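Long-range contact in unsaturated chondroitin disaccharide hydrolase (Streptococcus agalactiae, PDB 3VXD), which hydrolyses unsaturated chondroitin, hyaluronan and heparin disaccharides, releasing the unsaturated uronic acid and preferring sulfated substrates: residues D112-G117 with I173-L178. The protein carries 1 engineered substitution. Numbering follows the deposited sequence.
Sequences DHHNLG and IIDCLL. Engineered in segment 112-117: N115 (natural residue Asp).
N115 and C176 mark the closest approach of the two backbones, their CA atoms 6.7 Å apart where the turn leading into helix 116-131 faces the type I turn I173-C176 that leads into helix 176-179. Between the two turns H114 and D175 meet head-on. The H114 ring lies nearly coplanar with the carboxylate (13° between planes), and NE2 donates to the syn lone pair of D175 OD2 at 2.6 Å, a short, moderately bent bond. A weaker branch runs from the same NE2 to D175 OD1. I173 lies over one face of the imidazole: its CD1 is 3.4 Å from the ring centroid, almost exactly on the ring normal, in a CH-pi contact, while C176 SG approaches the ring obliquely.

Pairs of acidic side chains facing one another are a recurring design in glycosidases, and in the natural enzyme positions 115 and 175 supply such a pair inside the alpha6/alpha6-barrel of family 88. D175 is the proton donor; position 115, the nucleophile in the natural enzyme, carries an engineered Asn in this structure. With CG anti to the backbone N (chi1 -152°), the N115 amide passes alongside the carboxylate, running the other way, and its ND2 meets D175 OD2 at 2.9 Å from well above the carboxylate plane, 58° out of it. That oxygen thus receives two donors, the histidine near the carboxylate plane and the amide from above. ND2 also makes a weak bond to D175 O at 3.0 Å, so ND2 bridges the carboxylate and the backbone carbonyl of D175. The other end of the amide, OD1, accepts from F118 N and caps helix 116-131, while W251, a substrate-binding residue on helix 246-263, packs against the D175 side chain.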
ATOM      1  N   ASP A 112       6.091   8.813 -17.234  1.00 28.68           N
ATOM      2  CA  ASP A 112       6.622   7.535 -17.706  1.00 29.30           C
ATOM      3  C   ASP A 112       6.786   6.582 -16.530  1.00 29.21           C
ATOM      4  O   ASP A 112       7.872   6.038 -16.293  1.00 29.59           O
ATOM      5  CB  ASP A 112       7.966   7.721 -18.416  1.00 29.63           C
ATOM      6  CG  ASP A 112       7.835   8.455 -19.733  1.00 30.94           C
ATOM      7  OD1 ASP A 112       8.769   9.214 -20.062  1.00 33.26           O
ATOM      8  OD2 ASP A 112       6.809   8.279 -20.431  1.00 31.85           O
ATOM      9  N   HIS A 113       5.703   6.423 -15.777  1.00 28.79           N
ATOM     10  CA  HIS A 113       5.612   5.447 -14.702  1.00 28.40           C
ATOM     11  C   HIS A 113       4.310   4.697 -14.907  1.00 27.96           C
ATOM     12  O   HIS A 113       3.266   5.309 -15.153  1.00 28.01           O
ATOM     13  CB  HIS A 113       5.650   6.140 -13.342  1.00 28.41           C
ATOM     14  CG  HIS A 113       6.908   6.913 -13.104  1.00 28.99           C
ATOM     15  ND1 HIS A 113       8.125   6.305 -12.879  1.00 29.24           N
ATOM     16  CD2 HIS A 113       7.144   8.246 -13.079  1.00 28.89           C
ATOM     17  CE1 HIS A 113       9.053   7.229 -12.718  1.00 28.79           C
ATOM     18  NE2 HIS A 113       8.484   8.415 -12.834  1.00 29.61           N
ATOM     19  N   HIS A 114       4.375   3.372 -14.832  1.00 27.39           N
ATOM     20  CA  HIS A 114       3.229   2.537 -15.171  1.00 26.77           C
ATOM     21  C   HIS A 114       2.089   2.666 -14.162  1.00 25.84           C
ATOM     22  O   HIS A 114       0.918   2.568 -14.534  1.00 26.21           O
ATOM     23  CB  HIS A 114       3.649   1.072 -15.331  1.00 27.32           C
ATOM     24  CG  HIS A 114       3.986   0.390 -14.041  1.00 28.17           C
ATOM     25  ND1 HIS A 114       5.251   0.415 -13.494  1.00 29.33           N
ATOM     26  CD2 HIS A 114       3.224  -0.341 -13.194  1.00 28.88           C
ATOM     27  CE1 HIS A 114       5.254  -0.270 -12.363  1.00 30.26           C
ATOM     28  NE2 HIS A 114       4.036  -0.743 -12.160  1.00 29.44           N
ATOM     29  N   ASN A 115       2.431   2.898 -12.895  1.00 24.25           N
ATOM     30  CA  ASN A 115       1.410   2.943 -11.859  1.00 22.36           C
ATOM     31  C   ASN A 115       0.872   4.349 -11.588  1.00 21.18           C
ATOM     32  O   ASN A 115       1.275   5.041 -10.638  1.00 20.63           O
ATOM     33  CB  ASN A 115       1.863   2.225 -10.580  1.00 22.21           C
ATOM     34  CG  ASN A 115       0.695   1.657  -9.796  1.00 21.93           C
ATOM     35  OD1 ASN A 115      -0.328   2.320  -9.623  1.00 19.25           O
ATOM     36  ND2 ASN A 115       0.838   0.421  -9.322  1.00 20.85           N
ATOM     37  N   LEU A 116      -0.057   4.752 -12.448  1.00 19.79           N
ATOM     38  CA  LEU A 116      -0.824   5.984 -12.281  1.00 18.66           C
ATOM     39  C   LEU A 116      -1.750   5.897 -11.065  1.00 17.69           C
ATOM     40  O   LEU A 116      -2.093   6.914 -10.457  1.00 17.80           O
ATOM     41  CB  LEU A 116      -1.637   6.262 -13.548  1.00 18.57           C
ATOM     42  CG  LEU A 116      -0.794   6.547 -14.798  1.00 18.92           C
ATOM     43  CD1 LEU A 116      -1.661   6.622 -16.048  1.00 19.23           C
ATOM     44  CD2 LEU A 116       0.021   7.819 -14.625  1.00 19.22           C
ATOM     45  N   GLY A 117      -2.150   4.675 -10.718  1.00 16.29           N
ATOM     46  CA  GLY A 117      -2.909   4.419  -9.489  1.00 15.54           C
ATOM     47  C   GLY A 117      -2.179   4.904  -8.246  1.00 14.79           C
ATOM     48  O   GLY A 117      -2.751   5.635  -7.435  1.00 14.32           O
ATOM     49  N   ILE A 173       2.743  -6.379 -14.373  1.00 33.09           N
ATOM     50  CA  ILE A 173       3.494  -6.155 -13.136  1.00 32.05           C
ATOM     51  C   ILE A 173       2.539  -6.362 -11.952  1.00 31.23           C
ATOM     52  O   ILE A 173       1.377  -5.967 -12.023  1.00 30.80           O
ATOM     53  CB  ILE A 173       4.090  -4.711 -13.111  1.00 32.31           C
ATOM     54  CG1 ILE A 173       4.907  -4.440 -14.386  1.00 32.65           C
ATOM     55  CG2 ILE A 173       4.936  -4.477 -11.855  1.00 32.07           C
ATOM     56  CD1 ILE A 173       5.195  -2.973 -14.663  1.00 33.05           C
ATOM     57  N   ILE A 174       3.016  -6.981 -10.872  1.00 30.08           N
ATOM     58  CA  ILE A 174       2.118  -7.331  -9.763  1.00 29.32           C
ATOM     59  C   ILE A 174       1.423  -6.127  -9.111  1.00 28.46           C
ATOM     60  O   ILE A 174       0.259  -6.231  -8.723  1.00 28.30           O
ATOM     61  CB  ILE A 174       2.767  -8.264  -8.696  1.00 29.36           C
ATOM     62  CG1 ILE A 174       1.680  -8.814  -7.760  1.00 29.92           C
ATOM     63  CG2 ILE A 174       3.877  -7.545  -7.919  1.00 29.32           C
ATOM     64  CD1 ILE A 174       1.872 -10.251  -7.339  1.00 31.79           C
ATOM     65  N   ASP A 175       2.115  -4.992  -9.020  1.00 27.65           N
ATOM     66  CA  ASP A 175       1.516  -3.781  -8.448  1.00 27.07           C
ATOM     67  C   ASP A 175       0.399  -3.205  -9.334  1.00 26.62           C
ATOM     68  O   ASP A 175      -0.339  -2.312  -8.909  1.00 26.29           O
ATOM     69  CB  ASP A 175       2.584  -2.726  -8.108  1.00 27.23           C
ATOM     70  CG  ASP A 175       3.250  -2.130  -9.345  1.00 28.12           C
ATOM     71  OD1 ASP A 175       4.491  -2.043  -9.365  1.00 29.59           O
ATOM     72  OD2 ASP A 175       2.542  -1.742 -10.295  1.00 29.71           O
ATOM     73  N   CYS A 176       0.277  -3.730 -10.556  1.00 25.89           N
ATOM     74  CA  CYS A 176      -0.853  -3.401 -11.432  1.00 25.76           C
ATOM     75  C   CYS A 176      -2.197  -3.808 -10.840  1.00 24.46           C
ATOM     76  O   CYS A 176      -3.230  -3.293 -11.255  1.00 24.27           O
ATOM     77  CB  CYS A 176      -0.698  -4.027 -12.820  1.00 25.92           C
ATOM     78  SG  CYS A 176       0.365  -3.097 -13.943  1.00 29.95           S
ATOM     79  N   LEU A 177      -2.175  -4.734  -9.880  1.00 23.43           N
ATOM     80  CA  LEU A 177      -3.369  -5.115  -9.130  1.00 22.26           C
ATOM     81  C   LEU A 177      -3.919  -3.942  -8.308  1.00 21.93           C
ATOM     82  O   LEU A 177      -5.114  -3.900  -8.012  1.00 21.41           O
ATOM     83  CB  LEU A 177      -3.084  -6.316  -8.222  1.00 22.30           C
ATOM     84  CG  LEU A 177      -2.727  -7.659  -8.880  1.00 22.71           C
ATOM     85  CD1 LEU A 177      -2.422  -8.731  -7.837  1.00 22.47           C
ATOM     86  CD2 LEU A 177      -3.829  -8.126  -9.811  1.00 22.48           C
ATOM     87  N   LEU A 178      -3.046  -3.002  -7.941  1.00 21.21           N
ATOM     88  CA  LEU A 178      -3.472  -1.766  -7.270  1.00 21.19           C
ATOM     89  C   LEU A 178      -3.740  -0.659  -8.285  1.00 21.00           C
ATOM     90  O   LEU A 178      -4.643   0.153  -8.097  1.00 20.94           O
ATOM     91  CB  LEU A 178      -2.449  -1.303  -6.220  1.00 20.94           C
ATOM     92  CG  LEU A 178      -2.377  -2.169  -4.960  1.00 21.05           C
ATOM     93  CD1 LEU A 178      -1.255  -3.207  -5.074  1.00 21.13           C
ATOM     94  CD2 LEU A 178      -2.218  -1.314  -3.706  1.00 22.03           C
TER